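Local coordinates for putative uncharacterized protein (Toxoplasma gondii, PDB 4FBD) that is of unknown function and belongs to the DUF3228 family, conserved proteins for which no activity is established, at residues A[125-130]-A[202-207]; A[67-72]-A[96-101]; A[80-85]-A[89-94]. All blocks are in the same frame, centred on the assembly; numbering follows the deposited sequence. Where two conformers were deposited one is given.

Interaction 1: A[125-130]-A[202-207]; sequences PNELPV and MLRNTL
Arg204, on helix 199-204, reaches across to meet Glu127 in the loop before strand 130-135 and Val130 at the start of that strand. Its CG stands anti to the backbone N (chi1 -177°), which carries the chain away from the helix, and a bend at chi3 then turns the guanidinium so that a face is presented to Glu127. Glu127 OE1 lies over that face, toward its rim, 3.9 Å from Arg204 NE. The oxygen stands above the guanidinium, so none of its N-H bonds is directed at it; this is a long salt bridge that rests on charge alone, with the carboxylate and guanidinium planes only 23° apart. The stronger partner of the carboxylate is Arg123, which forms a salt bridge with Glu127 OE2. At the edge of the same guanidinium, near its plane, Val130 CG2 approaches Arg204 NH1 at 3.7 Å, and Val130 CG1 is almost as close. A type I beta turn runs from Arg204 to Leu207, with Leu207 N bonded to Arg204 O at 3.2 Å. Just before it, Leu203 O accepts two bonds from Thr206, one from the backbone N and one from OG1 at 2.7 Å, the latter in the carbonyl plane. The region also faces the second subunit: Pro129 O is hydrogen-bonded to Tyr222 OH of that chain, and Val130 packs on the same tyrosine.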
ATOM      1  N   PRO A 125      -3.605  -8.128  15.904  1.00 92.92           N
ATOM      2  CA  PRO A 125      -4.866  -8.861  15.680  1.00 94.38           C
ATOM      3  C   PRO A 125      -6.122  -7.975  15.584  1.00 94.90           C
ATOM      4  O   PRO A 125      -7.166  -8.440  15.125  1.00 95.89           O
ATOM      5  CB  PRO A 125      -4.960  -9.792  16.907  1.00 98.37           C
ATOM      6  CG  PRO A 125      -4.092  -9.167  17.939  1.00 99.53           C
ATOM      7  CD  PRO A 125      -2.979  -8.491  17.191  1.00 95.83           C
ATOM      8  N   ASN A 126      -6.018  -6.724  16.018  1.00 94.24           N
ATOM      9  CA  ASN A 126      -7.150  -5.788  15.984  1.00 94.65           C
ATOM     10  C   ASN A 126      -7.098  -4.812  14.803  1.00 89.69           C
ATOM     11  O   ASN A 126      -7.990  -3.988  14.645  1.00 90.90           O
ATOM     12  CB  ASN A 126      -7.241  -5.029  17.318  1.00 98.72           C
ATOM     13  CG  ASN A 126      -5.900  -4.425  17.754  1.00 99.19           C
ATOM     14  OD1 ASN A 126      -4.931  -4.388  16.987  1.00 94.03           O
ATOM     15  ND2 ASN A 126      -5.842  -3.959  19.000  1.00105.63           N
ATOM     16  N   GLU A 127      -6.066  -4.925  13.972  1.00 83.69           N
ATOM     17  CA  GLU A 127      -5.905  -4.057  12.802  1.00 79.50           C
ATOM     18  C   GLU A 127      -6.290  -4.740  11.497  1.00 75.08           C
ATOM     19  O   GLU A 127      -6.156  -5.959  11.352  1.00 75.44           O
ATOM     20  CB  GLU A 127      -4.447  -3.606  12.649  1.00 77.24           C
ATOM     21  CG  GLU A 127      -3.914  -2.782  13.806  1.00 80.88           C
ATOM     22  CD  GLU A 127      -2.502  -2.306  13.570  1.00 79.13           C
ATOM     23  OE1 GLU A 127      -1.940  -2.608  12.499  1.00 77.31           O
ATOM     24  OE2 GLU A 127      -1.949  -1.627  14.455  1.00 80.26           O
ATOM     25  N   LEU A 128      -6.753  -3.939  10.542  1.00 70.38           N
ATOM     26  CA  LEU A 128      -7.086  -4.447   9.223  1.00 66.24           C
ATOM     27  C   LEU A 128      -5.786  -4.826   8.519  1.00 59.69           C
ATOM     28  O   LEU A 128      -4.769  -4.169   8.698  1.00 56.80           O
ATOM     29  CB  LEU A 128      -7.843  -3.407   8.389  1.00 64.78           C
ATOM     30  CG  LEU A 128      -9.249  -3.052   8.864  1.00 69.62           C
ATOM     31  CD1 LEU A 128      -9.807  -1.926   8.007  1.00 70.27           C
ATOM     32  CD2 LEU A 128     -10.182  -4.281   8.854  1.00 71.01           C
ATOM     33  N   PRO A 129      -5.811  -5.915   7.760  1.00 56.53           N
ATOM     34  CA  PRO A 129      -4.600  -6.293   7.032  1.00 54.27           C
ATOM     35  C   PRO A 129      -4.343  -5.407   5.807  1.00 50.51           C
ATOM     36  O   PRO A 129      -5.281  -4.945   5.146  1.00 50.92           O
ATOM     37  CB  PRO A 129      -4.865  -7.754   6.631  1.00 54.71           C
ATOM     38  CG  PRO A 129      -6.351  -7.924   6.711  1.00 56.45           C
ATOM     39  CD  PRO A 129      -6.833  -6.977   7.753  1.00 57.79           C
ATOM     40  N   VAL A 130      -3.072  -5.188   5.515  1.00 47.76           N
ATOM     41  CA  VAL A 130      -2.669  -4.352   4.394  1.00 44.99           C
ATOM     42  C   VAL A 130      -1.596  -5.043   3.552  1.00 42.54           C
ATOM     43  O   VAL A 130      -0.777  -5.835   4.061  1.00 41.52           O
ATOM     44  CB  VAL A 130      -2.164  -2.992   4.889  1.00 46.71           C
ATOM     45  CG1 VAL A 130      -3.298  -2.243   5.701  1.00 45.84           C
ATOM     46  CG2 VAL A 130      -0.891  -3.165   5.761  1.00 45.41           C
ATOM     47  N   MET A 202       1.454   5.494   6.720  1.00 50.44           N
ATOM     48  CA  MET A 202       1.001   6.895   6.662  1.00 53.35           C
ATOM     49  C   MET A 202      -0.498   6.991   6.401  1.00 54.99           C
ATOM     50  O   MET A 202      -1.184   7.820   7.010  1.00 56.80           O
ATOM     51  CB  MET A 202       1.750   7.689   5.597  1.00 53.39           C
ATOM     52  CG  MET A 202       3.251   7.844   5.869  1.00 57.55           C
ATOM     53  SD  MET A 202       4.046   8.954   4.677  1.00 63.01           S
ATOM     54  CE  MET A 202       2.911  10.347   4.800  1.00 57.55           C
ATOM     55  N   LEU A 203      -1.000   6.140   5.503  1.00 54.99           N
ATOM     56  CA  LEU A 203      -2.438   6.102   5.197  1.00 58.18           C
ATOM     57  C   LEU A 203      -3.252   5.643   6.411  1.00 61.40           C
ATOM     58  O   LEU A 203      -4.219   6.299   6.778  1.00 64.04           O
ATOM     59  CB  LEU A 203      -2.733   5.185   4.013  1.00 57.04           C
ATOM     60  CG  LEU A 203      -2.030   5.573   2.707  1.00 55.89           C
ATOM     61  CD1 LEU A 203      -2.352   4.556   1.633  1.00 54.89           C
ATOM     62  CD2 LEU A 203      -2.421   6.981   2.254  1.00 55.87           C
ATOM     63  N   ARG A 204      -2.851   4.530   7.033  1.00 60.99           N
ATOM     64  CA  ARG A 204      -3.567   4.018   8.211  1.00 65.03           C
ATOM     65  C   ARG A 204      -3.603   5.062   9.358  1.00 67.55           C
ATOM     66  O   ARG A 204      -4.548   5.082  10.147  1.00 70.02           O
ATOM     67  CB  ARG A 204      -2.962   2.677   8.685  1.00 65.03           C
ATOM     68  CG  ARG A 204      -3.689   2.015   9.867  1.00 70.42           C
ATOM     69  CD  ARG A 204      -3.116   0.637  10.261  1.00 73.56           C
ATOM     70  NE  ARG A 204      -1.658   0.671  10.348  1.00 74.89           N
ATOM     71  CZ  ARG A 204      -0.819   0.036   9.532  1.00 74.34           C
ATOM     72  NH1 ARG A 204      -1.259  -0.786   8.587  1.00 77.06           N
ATOM     73  NH2 ARG A 204       0.485   0.181   9.699  1.00 76.05           N
ATOM     74  N   ASN A 205      -2.584   5.920   9.439  1.00 66.26           N
ATOM     75  CA  ASN A 205      -2.532   6.965  10.464  1.00 69.85           C
ATOM     76  C   ASN A 205      -3.539   8.104  10.241  1.00 71.61           C
ATOM     77  O   ASN A 205      -3.739   8.923  11.138  1.00 74.21           O
ATOM     78  CB  ASN A 205      -1.116   7.548  10.605  1.00 68.91           C
ATOM     79  CG  ASN A 205      -0.139   6.582  11.272  1.00 73.01           C
ATOM     80  OD1 ASN A 205      -0.520   5.510  11.762  1.00 81.01           O
ATOM     81  ND2 ASN A 205       1.135   6.966  11.300  1.00 76.58           N
ATOM     82  N   THR A 206      -4.153   8.169   9.057  1.00 69.63           N
ATOM     83  CA  THR A 206      -5.169   9.188   8.786  1.00 72.19           C
ATOM     84  C   THR A 206      -6.560   8.680   9.164  1.00 76.80           C
ATOM     85  O   THR A 206      -7.537   9.430   9.096  1.00 79.92           O
ATOM     86  CB  THR A 206      -5.202   9.606   7.316  1.00 69.82           C
ATOM     87  OG1 THR A 206      -5.771   8.550   6.529  1.00 67.26           O
ATOM     88  CG2 THR A 206      -3.792   9.971   6.833  1.00 62.55           C
ATOM     89  N   LEU A 207      -6.641   7.406   9.554  1.00 77.91           N
ATOM     90  CA  LEU A 207      -7.895   6.780   9.956  1.00 82.80           C
ATOM     91  C   LEU A 207      -7.932   6.645  11.477  1.00 88.44           C
ATOM     92  O   LEU A 207      -7.287   5.751  12.031  1.00 87.40           O
ATOM     93  CB  LEU A 207      -8.010   5.383   9.344  1.00 81.22           C
ATOM     94  CG  LEU A 207      -8.038   5.194   7.829  1.00 76.69           C
ATOM     95  CD1 LEU A 207      -7.956   3.713   7.524  1.00 76.01           C
ATOM     96  CD2 LEU A 207      -9.275   5.802   7.196  1.00 78.55           C
TER

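Interaction 2: A[67-72]-A[96-101]; sequences LEKVNE and PNFVGA
Phe98 has chi1 near +70°, which places CG between its backbone N and carbonyl carbon and sends the ring toward helix 63-76, where Lys69 and Val70 receive it. On Lys69, in the conformer given, the first torsion (chi1 -66°) sets CG anti to the carbonyl carbon, and the chain beyond runs extended past the ring. Lys69 CB lies over one face, 4.0 Å from the centroid of the Phe98 ring and 24° off the ring normal, which meets the geometry of a CH-pi contact. Farther along that conformer, Lys69 CD comes within 3.7 Å of Phe98 CE1. Val70 approaches differently: its CG2 stands at the ring edge, near the plane, 4.2 Å from Phe98 CE2. The contact joins the loop after strand 90-96 to helix 63-76, and Phe66 and Leu73 of that helix also touch Phe98. Behind Phe98 the loop is tied by Asn97, the centre of an inverse gamma turn. Asn97 ND2 donates to Ala101 O at 2.8 Å, in the carbonyl plane and on a lone pair, and has a second acceptor in Ala147 O. In return Ala101 N donates to Asn97 OD1 at 3.2 Å, from a position slightly tilted out of the carbonyl plane.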
ATOM      1  N   LEU A  67      27.047   1.085  25.701  1.00 51.28           N
ATOM      2  CA  LEU A  67      26.858   2.464  26.138  1.00 50.90           C
ATOM      3  C   LEU A  67      28.207   3.178  26.270  1.00 50.15           C
ATOM      4  O   LEU A  67      28.348   4.358  25.940  1.00 47.60           O
ATOM      5  CB  LEU A  67      26.131   2.469  27.480  1.00 51.55           C
ATOM      6  CG  LEU A  67      25.676   3.829  27.955  1.00 49.97           C
ATOM      7  CD1 LEU A  67      24.747   4.425  26.902  1.00 41.01           C
ATOM      8  CD2 LEU A  67      24.979   3.719  29.334  1.00 49.37           C
ATOM      9  N   GLU A  68      29.199   2.437  26.725  1.00 50.22           N
ATOM     10  CA  GLU A  68      30.520   2.980  26.875  1.00 53.85           C
ATOM     11  C   GLU A  68      31.094   3.383  25.515  1.00 52.47           C
ATOM     12  O   GLU A  68      31.631   4.484  25.363  1.00 51.40           O
ATOM     13  CB  GLU A  68      31.422   1.949  27.555  1.00 57.82           C
ATOM     14  CG  GLU A  68      32.694   2.521  28.165  1.00 66.84           C
ATOM     15  CD  GLU A  68      33.748   2.936  27.156  1.00 76.71           C
ATOM     16  OE1 GLU A  68      33.535   2.740  25.941  1.00 85.38           O
ATOM     17  OE2 GLU A  68      34.814   3.442  27.589  1.00 86.36           O
ATOM     18  N   LYS A  69      30.984   2.497  24.529  0.50 52.32           N
ATOM     19  CA  LYS A  69      31.510   2.801  23.195  0.50 52.23           C
ATOM     20  C   LYS A  69      30.720   3.913  22.516  0.50 50.11           C
ATOM     21  O   LYS A  69      31.288   4.718  21.777  0.50 50.85           O
ATOM     22  CB  LYS A  69      31.588   1.545  22.337  0.50 52.81           C
ATOM     23  CG  LYS A  69      32.606   0.553  22.869  0.50 56.38           C
ATOM     24  CD  LYS A  69      32.856  -0.582  21.903  0.50 59.51           C
ATOM     25  CE  LYS A  69      33.901  -1.553  22.443  0.50 61.21           C
ATOM     26  NZ  LYS A  69      34.119  -2.660  21.471  0.50 65.12           N
ATOM     27  N   VAL A  70      29.416   3.974  22.779  1.00 49.39           N
ATOM     28  CA  VAL A  70      28.586   5.049  22.232  1.00 45.54           C
ATOM     29  C   VAL A  70      29.094   6.373  22.780  1.00 45.62           C
ATOM     30  O   VAL A  70      29.371   7.309  22.023  1.00 45.46           O
ATOM     31  CB  VAL A  70      27.115   4.915  22.628  1.00 44.14           C
ATOM     32  CG1 VAL A  70      26.396   6.252  22.442  1.00 40.48           C
ATOM     33  CG2 VAL A  70      26.463   3.811  21.838  1.00 42.72           C
ATOM     34  N   ASN A  71      29.218   6.452  24.100  1.00 45.98           N
ATOM     35  CA  ASN A  71      29.722   7.671  24.734  1.00 47.41           C
ATOM     36  C   ASN A  71      31.144   8.052  24.295  1.00 49.39           C
ATOM     37  O   ASN A  71      31.451   9.227  24.097  1.00 48.55           O
ATOM     38  CB  ASN A  71      29.584   7.548  26.252  1.00 49.75           C
ATOM     39  CG  ASN A  71      28.149   7.753  26.694  1.00 50.86           C
ATOM     40  OD1 ASN A  71      27.531   8.760  26.343  1.00 54.61           O
ATOM     41  ND2 ASN A  71      27.609   6.812  27.444  1.00 47.86           N
ATOM     42  N   GLU A  72      31.999   7.052  24.112  1.00 52.54           N
ATOM     43  CA  GLU A  72      33.355   7.290  23.624  1.00 55.94           C
ATOM     44  C   GLU A  72      33.308   7.814  22.193  1.00 55.41           C
ATOM     45  O   GLU A  72      34.009   8.770  21.856  1.00 56.99           O
ATOM     46  CB  GLU A  72      34.165   6.006  23.634  1.00 57.84           C
ATOM     47  CG  GLU A  72      35.615   6.204  23.248  1.00 64.53           C
ATOM     48  CD  GLU A  72      36.430   4.911  23.352  1.00 70.79           C
ATOM     49  OE1 GLU A  72      37.447   4.904  24.083  1.00 75.59           O
ATOM     50  OE2 GLU A  72      36.030   3.900  22.737  1.00 69.83           O
ATOM     51  N   PRO A  96      28.806   5.333  13.814  1.00 39.24           N
ATOM     52  CA  PRO A  96      29.251   4.131  13.101  1.00 41.22           C
ATOM     53  C   PRO A  96      28.711   2.845  13.751  1.00 42.21           C
ATOM     54  O   PRO A  96      28.564   2.775  14.978  1.00 41.46           O
ATOM     55  CB  PRO A  96      30.775   4.174  13.252  1.00 43.26           C
ATOM     56  CG  PRO A  96      31.100   5.653  13.461  1.00 42.92           C
ATOM     57  CD  PRO A  96      29.931   6.187  14.247  1.00 40.35           C
ATOM     58  N   ASN A  97      28.401   1.854  12.924  1.00 43.41           N
ATOM     59  CA  ASN A  97      27.846   0.596  13.381  1.00 44.18           C
ATOM     60  C   ASN A  97      28.949  -0.324  13.899  1.00 44.89           C
ATOM     61  O   ASN A  97      29.475  -1.156  13.169  1.00 48.00           O
ATOM     62  CB  ASN A  97      27.095  -0.053  12.220  1.00 45.45           C
ATOM     63  CG  ASN A  97      26.355  -1.300  12.626  1.00 47.41           C
ATOM     64  OD1 ASN A  97      26.315  -1.654  13.812  1.00 46.44           O
ATOM     65  ND2 ASN A  97      25.748  -1.976  11.646  1.00 45.33           N
ATOM     66  N   PHE A  98      29.285  -0.196  15.172  1.00 44.55           N
ATOM     67  CA  PHE A  98      30.364  -0.990  15.746  1.00 47.19           C
ATOM     68  C   PHE A  98      29.947  -2.370  16.261  1.00 48.59           C
ATOM     69  O   PHE A  98      30.815  -3.153  16.615  1.00 50.63           O
ATOM     70  CB  PHE A  98      31.068  -0.230  16.873  1.00 48.24           C
ATOM     71  CG  PHE A  98      30.234  -0.068  18.099  1.00 43.59           C
ATOM     72  CD1 PHE A  98      30.271  -1.024  19.107  1.00 48.30           C
ATOM     73  CD2 PHE A  98      29.425   1.025  18.250  1.00 41.21           C
ATOM     74  CE1 PHE A  98      29.500  -0.878  20.261  1.00 49.11           C
ATOM     75  CE2 PHE A  98      28.640   1.195  19.398  1.00 43.93           C
ATOM     76  CZ  PHE A  98      28.672   0.247  20.397  1.00 49.63           C
ATOM     77  N   VAL A  99      28.650  -2.663  16.338  1.00 46.66           N
ATOM     78  CA  VAL A  99      28.216  -4.002  16.779  1.00 50.25           C
ATOM     79  C   VAL A  99      27.889  -4.920  15.607  1.00 49.54           C
ATOM     80  O   VAL A  99      27.537  -6.077  15.791  1.00 50.84           O
ATOM     81  CB  VAL A  99      26.985  -3.931  17.692  1.00 50.68           C
ATOM     82  CG1 VAL A  99      27.281  -3.026  18.872  1.00 52.05           C
ATOM     83  CG2 VAL A  99      25.796  -3.423  16.939  1.00 44.90           C
ATOM     84  N   GLY A 100      28.006  -4.403  14.391  1.00 48.46           N
ATOM     85  CA  GLY A 100      27.685  -5.196  13.192  1.00 47.20           C
ATOM     86  C   GLY A 100      26.214  -5.562  13.066  1.00 44.49           C
ATOM     87  O   GLY A 100      25.878  -6.613  12.556  1.00 47.20           O
ATOM     88  N   ALA A 101      25.327  -4.697  13.536  1.00 40.86           N
ATOM     89  CA  ALA A 101      23.891  -4.949  13.425  1.00 40.52           C
ATOM     90  C   ALA A 101      23.471  -4.925  11.939  1.00 38.88           C
ATOM     91  O   ALA A 101      24.018  -4.173  11.127  1.00 37.34           O
ATOM     92  CB  ALA A 101      23.088  -3.911  14.239  1.00 38.39           C
TER

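Interaction 3: A[80-85]-A[89-94]; sequences IEFFQG and FCRHLY
Phe82 and Leu93 form the apolar centre on one face of the beta hairpin of strands 82-84 and 90-96, their side chains running alongside each other in one direction, with Phe82 CE2 3.9 Å from Leu93 CD2. Ile80 extends this patch, its CG2 touching Leu93 CD1. The aliphatic part of Arg91 continues it at the Phe82 ring edge, Arg91 CD standing 3.7 Å from Phe82 CD2. The opposite face carries the aromatic cluster of Phe83, His92 and Tyr94. There the Phe83 and Tyr94 planes are inclined by 58°, and Phe83 CE2 meets Tyr94 CD2 at 3.7 Å. With chi1 at 67°, His92 brings its imidazole beside Phe83 CB; its ND1 is hydrogen-bonded to Asp151 of the adjacent strand 149-156. Between the faces, Phe83 and His92 make the antiparallel hydrogen-bonded pair: Phe83 N to His92 O is 2.7 Å at 169°, and His92 N returns a bond to Phe83 O. Toward the turn, Gly85 N donates to Cys90 O at 3.0 Å from above the carbonyl plane. At the other end the strands part, and a water lies between them, 2.7 Å from Glu81 O, and accepts from Tyr94 N at 2.8 Å.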
ATOM      1  N   ILE A  80      29.775  14.407  15.238  1.00 45.58           N
ATOM      2  CA  ILE A  80      28.534  13.637  15.448  1.00 44.62           C
ATOM      3  C   ILE A  80      27.483  14.640  15.893  1.00 45.64           C
ATOM      4  O   ILE A  80      27.612  15.257  16.951  1.00 46.33           O
ATOM      5  CB  ILE A  80      28.651  12.523  16.535  1.00 44.82           C
ATOM      6  CG1 ILE A  80      29.745  11.504  16.186  1.00 47.00           C
ATOM      7  CG2 ILE A  80      27.319  11.818  16.736  1.00 42.19           C
ATOM      8  CD1 ILE A  80      29.554  10.841  14.892  1.00 51.92           C
ATOM      9  N   GLU A  81      26.455  14.793  15.063  1.00 44.94           N
ATOM     10  CA  GLU A  81      25.392  15.739  15.286  1.00 46.22           C
ATOM     11  C   GLU A  81      24.204  15.087  15.936  1.00 44.57           C
ATOM     12  O   GLU A  81      23.910  13.927  15.693  1.00 44.46           O
ATOM     13  CB  GLU A  81      24.903  16.272  13.920  1.00 47.55           C
ATOM     14  CG  GLU A  81      25.908  17.098  13.124  1.00 52.36           C
ATOM     15  CD  GLU A  81      25.533  17.211  11.648  1.00 53.51           C
ATOM     16  OE1 GLU A  81      25.412  16.148  10.984  1.00 46.96           O
ATOM     17  OE2 GLU A  81      25.391  18.354  11.146  1.00 53.71           O
ATOM     18  N   PHE A  82      23.490  15.862  16.726  1.00 45.94           N
ATOM     19  CA  PHE A  82      22.255  15.424  17.332  1.00 47.00           C
ATOM     20  C   PHE A  82      21.133  16.073  16.518  1.00 48.31           C
ATOM     21  O   PHE A  82      21.237  17.242  16.166  1.00 50.40           O
ATOM     22  CB  PHE A  82      22.234  15.858  18.796  1.00 49.90           C
ATOM     23  CG  PHE A  82      23.146  15.026  19.688  1.00 49.27           C
ATOM     24  CD1 PHE A  82      24.536  15.128  19.577  1.00 50.41           C
ATOM     25  CD2 PHE A  82      22.609  14.157  20.636  1.00 48.82           C
ATOM     26  CE1 PHE A  82      25.382  14.378  20.391  1.00 53.02           C
ATOM     27  CE2 PHE A  82      23.438  13.389  21.472  1.00 48.25           C
ATOM     28  CZ  PHE A  82      24.832  13.497  21.353  1.00 52.02           C
ATOM     29  N   PHE A  83      20.100  15.318  16.158  1.00 47.95           N
ATOM     30  CA  PHE A  83      18.993  15.881  15.371  1.00 52.29           C
ATOM     31  C   PHE A  83      17.700  15.902  16.176  1.00 56.72           C
ATOM     32  O   PHE A  83      17.313  14.901  16.768  1.00 54.22           O
ATOM     33  CB  PHE A  83      18.785  15.101  14.061  1.00 49.05           C
ATOM     34  CG  PHE A  83      19.984  15.090  13.182  1.00 46.10           C
ATOM     35  CD1 PHE A  83      20.243  16.150  12.337  1.00 50.42           C
ATOM     36  CD2 PHE A  83      20.888  14.043  13.232  1.00 42.02           C
ATOM     37  CE1 PHE A  83      21.383  16.164  11.530  1.00 50.21           C
ATOM     38  CE2 PHE A  83      22.013  14.044  12.430  1.00 43.98           C
ATOM     39  CZ  PHE A  83      22.259  15.114  11.572  1.00 44.29           C
ATOM     40  N   GLN A  84      17.043  17.055  16.176  1.00 65.97           N
ATOM     41  CA  GLN A  84      15.781  17.255  16.900  1.00 73.07           C
ATOM     42  C   GLN A  84      14.769  16.247  16.340  1.00 74.59           C
ATOM     43  O   GLN A  84      14.634  16.129  15.126  1.00 73.73           O
ATOM     44  CB  GLN A  84      15.282  18.695  16.709  1.00 77.87           C
ATOM     45  CG  GLN A  84      14.426  19.231  17.856  1.00 85.26           C
ATOM     46  CD  GLN A  84      13.288  18.309  18.232  1.00 89.99           C
ATOM     47  OE1 GLN A  84      12.459  17.941  17.387  1.00 90.92           O
ATOM     48  NE2 GLN A  84      13.233  17.934  19.514  1.00 89.24           N
ATOM     49  N   GLY A  85      14.073  15.524  17.224  1.00 77.59           N
ATOM     50  CA  GLY A  85      13.110  14.481  16.816  1.00 79.51           C
ATOM     51  C   GLY A  85      11.804  14.934  16.162  1.00 83.89           C
ATOM     52  O   GLY A  85      11.492  14.537  15.039  1.00 85.16           O
ATOM     53  N   PHE A  89      10.990  16.147  23.265  1.00 88.39           N
ATOM     54  CA  PHE A  89      11.421  15.004  24.090  1.00 85.66           C
ATOM     55  C   PHE A  89      12.084  13.860  23.315  1.00 80.35           C
ATOM     56  O   PHE A  89      12.526  12.870  23.919  1.00 78.90           O
ATOM     57  CB  PHE A  89      10.286  14.463  24.975  1.00 89.49           C
ATOM     58  CG  PHE A  89       9.132  13.817  24.224  1.00 90.24           C
ATOM     59  CD1 PHE A  89       9.210  12.497  23.785  1.00 87.39           C
ATOM     60  CD2 PHE A  89       7.928  14.501  24.054  1.00 95.82           C
ATOM     61  CE1 PHE A  89       8.127  11.893  23.130  1.00 90.99           C
ATOM     62  CE2 PHE A  89       6.848  13.901  23.405  1.00 96.79           C
ATOM     63  CZ  PHE A  89       6.951  12.594  22.942  1.00 93.49           C
ATOM     64  N   CYS A  90      12.144  13.989  21.993  1.00 75.59           N
ATOM     65  CA  CYS A  90      12.808  12.995  21.180  1.00 71.14           C
ATOM     66  C   CYS A  90      13.991  13.640  20.483  1.00 65.09           C
ATOM     67  O   CYS A  90      13.948  14.798  20.094  1.00 67.58           O
ATOM     68  CB  CYS A  90      11.874  12.396  20.126  1.00 71.48           C
ATOM     69  SG  CYS A  90      12.712  11.098  19.195  1.00 75.19           S
ATOM     70  N   ARG A  91      15.052  12.872  20.317  1.00 58.37           N
ATOM     71  CA  ARG A  91      16.244  13.353  19.644  1.00 52.04           C
ATOM     72  C   ARG A  91      16.964  12.174  19.123  1.00 46.96           C
ATOM     73  O   ARG A  91      16.742  11.105  19.602  1.00 47.19           O
ATOM     74  CB  ARG A  91      17.113  14.136  20.611  1.00 52.81           C
ATOM     75  CG  ARG A  91      18.558  14.195  20.236  1.00 44.07           C
ATOM     76  CD  ARG A  91      19.107  15.440  20.636  1.00 52.62           C
ATOM     77  NE  ARG A  91      18.601  16.552  19.809  1.00 54.37           N
ATOM     78  CZ  ARG A  91      18.784  17.838  20.125  1.00 63.92           C
ATOM     79  NH1 ARG A  91      19.434  18.170  21.251  1.00 63.80           N
ATOM     80  NH2 ARG A  91      18.313  18.797  19.333  1.00 71.87           N
ATOM     81  N   HIS A  92      17.811  12.339  18.116  1.00 45.69           N
ATOM     82  CA  HIS A  92      18.545  11.189  17.632  1.00 43.76           C
ATOM     83  C   HIS A  92      19.884  11.528  16.996  1.00 41.81           C
ATOM     84  O   HIS A  92      20.106  12.645  16.576  1.00 44.21           O
ATOM     85  CB  HIS A  92      17.654  10.391  16.677  1.00 43.63           C
ATOM     86  CG  HIS A  92      17.341  11.097  15.403  1.00 44.46           C
ATOM     87  ND1 HIS A  92      17.867  10.699  14.190  1.00 44.95           N
ATOM     88  CD2 HIS A  92      16.587  12.192  15.149  1.00 45.10           C
ATOM     89  CE1 HIS A  92      17.424  11.502  13.240  1.00 44.01           C
ATOM     90  NE2 HIS A  92      16.650  12.418  13.794  1.00 48.45           N
ATOM     91  N   LEU A  93      20.784  10.557  16.969  1.00 39.37           N
ATOM     92  CA  LEU A  93      22.074  10.748  16.337  1.00 40.25           C
ATOM     93  C   LEU A  93      22.500   9.479  15.608  1.00 40.05           C
ATOM     94  O   LEU A  93      22.056   8.381  15.945  1.00 41.09           O
ATOM     95  CB  LEU A  93      23.164  11.101  17.344  1.00 41.18           C
ATOM     96  CG  LEU A  93      23.376  10.082  18.454  1.00 40.99           C
ATOM     97  CD1 LEU A  93      24.775  10.199  19.077  1.00 37.48           C
ATOM     98  CD2 LEU A  93      22.251  10.233  19.501  1.00 36.99           C
ATOM     99  N   TYR A  94      23.379   9.662  14.631  1.00 39.00           N
ATOM    100  CA  TYR A  94      23.946   8.586  13.838  1.00 37.94           C
ATOM    101  C   TYR A  94      25.362   8.374  14.236  1.00 37.52           C
ATOM    102  O   TYR A  94      26.091   9.326  14.351  1.00 42.28           O
ATOM    103  CB  TYR A  94      23.935   8.959  12.358  1.00 38.93           C
ATOM    104  CG  TYR A  94      22.554   9.162  11.906  1.00 38.06           C
ATOM    105  CD1 TYR A  94      21.745   8.074  11.638  1.00 42.07           C
ATOM    106  CD2 TYR A  94      22.015  10.421  11.812  1.00 37.54           C
ATOM    107  CE1 TYR A  94      20.449   8.236  11.267  1.00 41.63           C
ATOM    108  CE2 TYR A  94      20.710  10.595  11.408  1.00 40.82           C
ATOM    109  CZ  TYR A  94      19.940   9.485  11.143  1.00 37.01           C
ATOM    110  OH  TYR A  94      18.644   9.607  10.802  1.00 40.44           O
TER
HETATM  111  O   HOH W   1      24.750  12.007  13.979  1.00 38.42           O

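In the fold
Interactions 2 and 3 adjoin in the sequence and do not otherwise touch; their centres are 16 Å apart. Interaction 3 is nested inside the loop that interaction 2 closes: helix 63-76 runs on to strand 82-84, the hairpin returns along strand 90-96, and the chain leaving that strand comes back to the helix. The hairpin forms one end of the five-stranded sheet: strand 82-84 is outermost within this chain, and strand 149-156 pairs with strand 90-96 on the inner side. Interaction 1 opens later, beside the four-stranded sheet; its centre is 35 Å from that of interaction 2, across the chain's centre, and 28 Å from that of interaction 3. Among the three, interaction 1 alone is touched by the second subunit.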